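Local coordinates for prophenoloxidase b (Marsupenaeus japonicus, PDB 3WKY), which is the precursor of a crustacean hemolymph phenoloxidase, which once activated probably oxidises phenols at a type 3 dicopper centre, at residues W396-F399 with I400-F404. Sequence-based numbering, arbitrary orientation.
With CUO (Cu2-o2 cluster), chain J.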
ATOM      1  N   TRP A 396     -11.548 -15.248 -16.751  1.00 12.96           N
ATOM      2  CA  TRP A 396     -10.661 -16.404 -16.703  1.00 13.12           C
ATOM      3  C   TRP A 396     -10.426 -16.936 -18.119  1.00 14.72           C
ATOM      4  O   TRP A 396      -9.295 -17.241 -18.509  1.00 13.23           O
ATOM      5  CB  TRP A 396     -11.251 -17.492 -15.796  1.00 10.70           C
ATOM      6  CG  TRP A 396     -10.324 -18.651 -15.584  1.00 11.99           C
ATOM      7  CD1 TRP A 396     -10.550 -19.961 -15.937  1.00 15.82           C
ATOM      8  CD2 TRP A 396      -9.009 -18.615 -14.991  1.00 12.39           C
ATOM      9  NE1 TRP A 396      -9.467 -20.738 -15.585  1.00 17.62           N
ATOM     10  CE2 TRP A 396      -8.509 -19.942 -15.007  1.00 14.16           C
ATOM     11  CE3 TRP A 396      -8.219 -17.600 -14.431  1.00 16.57           C
ATOM     12  CZ2 TRP A 396      -7.234 -20.275 -14.517  1.00 14.21           C
ATOM     13  CZ3 TRP A 396      -6.950 -17.936 -13.920  1.00 16.51           C
ATOM     14  CH2 TRP A 396      -6.479 -19.266 -13.961  1.00 15.68           C
ATOM     15  N   HIS A 397     -11.488 -17.021 -18.905  1.00 13.01           N
ATOM     16  CA  HIS A 397     -11.327 -17.521 -20.269  1.00 14.71           C
ATOM     17  C   HIS A 397     -10.690 -16.561 -21.245  1.00 15.79           C
ATOM     18  O   HIS A 397     -10.124 -16.993 -22.249  1.00 15.36           O
ATOM     19  CB  HIS A 397     -12.610 -18.157 -20.810  1.00 13.67           C
ATOM     20  CG  HIS A 397     -12.702 -19.583 -20.414  1.00 14.85           C
ATOM     21  ND1 HIS A 397     -12.016 -20.570 -21.081  1.00 16.07           N
ATOM     22  CD2 HIS A 397     -13.239 -20.164 -19.315  1.00 15.11           C
ATOM     23  CE1 HIS A 397     -12.185 -21.722 -20.452  1.00 19.27           C
ATOM     24  NE2 HIS A 397     -12.921 -21.494 -19.383  1.00 17.51           N
ATOM     25  N   LYS A 398     -10.766 -15.265 -20.957  1.00 13.02           N
ATOM     26  CA  LYS A 398      -9.974 -14.324 -21.737  1.00 15.85           C
ATOM     27  C   LYS A 398      -8.482 -14.552 -21.444  1.00 12.70           C
ATOM     28  O   LYS A 398      -7.666 -14.509 -22.356  1.00 14.91           O
ATOM     29  CB  LYS A 398     -10.388 -12.869 -21.471  1.00 15.45           C
ATOM     30  CG  LYS A 398      -9.604 -11.852 -22.313  1.00 10.79           C
ATOM     31  CD  LYS A 398      -9.991 -11.933 -23.814  1.00 11.89           C
ATOM     32  CE  LYS A 398      -9.143 -10.962 -24.622  1.00 16.60           C
ATOM     33  NZ  LYS A 398      -9.666 -10.795 -26.024  1.00 19.03           N
ATOM     34  N   PHE A 399      -8.122 -14.809 -20.185  1.00 12.60           N
ATOM     35  CA  PHE A 399      -6.735 -15.181 -19.880  1.00 12.13           C
ATOM     36  C   PHE A 399      -6.333 -16.439 -20.651  1.00 15.43           C
ATOM     37  O   PHE A 399      -5.271 -16.494 -21.285  1.00 14.50           O
ATOM     38  CB  PHE A 399      -6.537 -15.410 -18.373  1.00 12.95           C
ATOM     39  CG  PHE A 399      -5.369 -16.317 -18.049  1.00 13.84           C
ATOM     40  CD1 PHE A 399      -4.070 -15.927 -18.335  1.00 14.94           C
ATOM     41  CD2 PHE A 399      -5.580 -17.556 -17.456  1.00 15.25           C
ATOM     42  CE1 PHE A 399      -2.987 -16.769 -18.055  1.00 15.53           C
ATOM     43  CE2 PHE A 399      -4.521 -18.394 -17.166  1.00 15.68           C
ATOM     44  CZ  PHE A 399      -3.220 -18.008 -17.466  1.00 17.01           C
ATOM     45  N   ILE A 400      -7.187 -17.454 -20.585  1.00 13.67           N
ATOM     46  CA  ILE A 400      -6.917 -18.708 -21.280  1.00 12.49           C
ATOM     47  C   ILE A 400      -6.787 -18.468 -22.788  1.00 13.96           C
ATOM     48  O   ILE A 400      -5.847 -18.970 -23.430  1.00 14.17           O
ATOM     49  CB  ILE A 400      -8.007 -19.762 -20.961  1.00 13.25           C
ATOM     50  CG1 ILE A 400      -7.926 -20.159 -19.474  1.00 13.97           C
ATOM     51  CG2 ILE A 400      -7.839 -20.998 -21.839  1.00 13.22           C
ATOM     52  CD1 ILE A 400      -6.577 -20.790 -19.075  1.00 15.14           C
ATOM     53  N   ASP A 401      -7.684 -17.668 -23.354  1.00 13.35           N
ATOM     54  CA  ASP A 401      -7.601 -17.408 -24.794  1.00 16.45           C
ATOM     55  C   ASP A 401      -6.323 -16.628 -25.125  1.00 16.08           C
ATOM     56  O   ASP A 401      -5.738 -16.794 -26.203  1.00 14.60           O
ATOM     57  CB  ASP A 401      -8.827 -16.648 -25.286  1.00 11.87           C
ATOM     58  CG  ASP A 401      -8.947 -16.665 -26.801  1.00 19.46           C
ATOM     59  OD1 ASP A 401      -9.148 -17.762 -27.366  1.00 20.40           O
ATOM     60  OD2 ASP A 401      -8.831 -15.597 -27.431  1.00 20.07           O
ATOM     61  N   ASN A 402      -5.904 -15.762 -24.204  1.00 14.36           N
ATOM     62  CA  ASN A 402      -4.645 -15.035 -24.366  1.00 12.92           C
ATOM     63  C   ASN A 402      -3.445 -15.968 -24.448  1.00 15.98           C
ATOM     64  O   ASN A 402      -2.503 -15.697 -25.194  1.00 15.51           O
ATOM     65  CB  ASN A 402      -4.425 -14.032 -23.205  1.00 14.44           C
ATOM     66  CG  ASN A 402      -5.233 -12.760 -23.363  1.00 17.20           C
ATOM     67  OD1 ASN A 402      -5.816 -12.496 -24.427  1.00 17.13           O
ATOM     68  ND2 ASN A 402      -5.251 -11.940 -22.301  1.00 15.21           N
ATOM     69  N   VAL A 403      -3.450 -17.043 -23.660  1.00 13.15           N
ATOM     70  CA  VAL A 403      -2.366 -18.016 -23.725  1.00 13.03           C
ATOM     71  C   VAL A 403      -2.369 -18.662 -25.110  1.00 14.17           C
ATOM     72  O   VAL A 403      -1.324 -18.797 -25.760  1.00 14.41           O
ATOM     73  CB  VAL A 403      -2.516 -19.124 -22.674  1.00 13.13           C
ATOM     74  CG1 VAL A 403      -1.334 -20.106 -22.747  1.00 12.44           C
ATOM     75  CG2 VAL A 403      -2.610 -18.518 -21.250  1.00 13.95           C
ATOM     76  N   PHE A 404      -3.548 -19.069 -25.552  1.00 12.19           N
ATOM     77  CA  PHE A 404      -3.652 -19.698 -26.879  1.00 14.70           C
ATOM     78  C   PHE A 404      -3.221 -18.752 -28.003  1.00 16.17           C
ATOM     79  O   PHE A 404      -2.527 -19.168 -28.935  1.00 15.93           O
ATOM     80  CB  PHE A 404      -5.072 -20.225 -27.110  1.00 13.67           C
ATOM     81  CG  PHE A 404      -5.401 -21.469 -26.307  1.00 14.74           C
ATOM     82  CD1 PHE A 404      -4.560 -22.573 -26.334  1.00 15.62           C
ATOM     83  CD2 PHE A 404      -6.549 -21.528 -25.514  1.00 12.34           C
ATOM     84  CE1 PHE A 404      -4.858 -23.728 -25.600  1.00 11.99           C
ATOM     85  CE2 PHE A 404      -6.851 -22.679 -24.781  1.00 13.61           C
ATOM     86  CZ  PHE A 404      -5.998 -23.780 -24.825  1.00 12.78           C
TER
HETATM   87 CU1  CUO J 708     -15.474 -24.659 -20.313  1.00 26.47          CU
HETATM   88 CU2  CUO J 708     -13.185 -23.147 -17.981  1.00 20.77          CU
HETATM   89  O1  CUO J 708     -13.966 -24.655 -19.004  1.00 34.54           O
HETATM   90  O2  CUO J 708     -15.215 -23.912 -18.204  1.00 28.87           O
HETATM   91  O   HOH W   1     -10.270 -13.230 -27.296  1.00 21.69           O
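F399 holds CG roughly anti to the backbone N (chi1 156°), which swings its ring along the helix to V403 one turn on; V403 CG2 stands beside its own backbone N and faces that ring. Both lie on helix 391-409, one of the helices of the type 3 copper domain. The methyl CG2 of V403 sits over one face of the F399 ring in a CH-pi contact, 4.1 Å from the ring centroid and 29° off the normal. I400 reaches the same ring from next door: its CD1 lies 3.7 Å from F399 CE2. I400 CG1 lies over the rim of the W396 indole, on the face that F399 CD2 covers too. W396, F399, I400 and V403 form one apolar patch, and residues of helix 294-310 pack on F399 and V403. With an alanine in place of F399, V403 CG2 and I400 CD1 would probably lose the ring they pack on, and a gap would open on the side of helix 294-310.

The backbone runs in regular i+4 to i hydrogen bonds, among them I400 N to W396 O at 3.0 Å. H397 NE2 binds one copper of the dicopper-dioxygen cluster at 2.2 Å; H357 and H361 supply that copper's other two histidine ligands. W396 NE1 hydrogen-bonds to the carbonyl oxygen of H357, while H397 shares a copper with the H357 side chain. H397 ND1 lies 4.1 Å from I400 CB.

On the polar side, N402 OD1 hydrogen-bonds to R525 and ND2 to E249; D401 OD2 forms a salt bridge with R525 and OD1 a hydrogen bond with H227. K398 bends at chi2 (70°); its NZ and D401 OD2 do not touch. One bridging water accepts from K398 NZ and donates to D401 OD2, each at 2.8 Å.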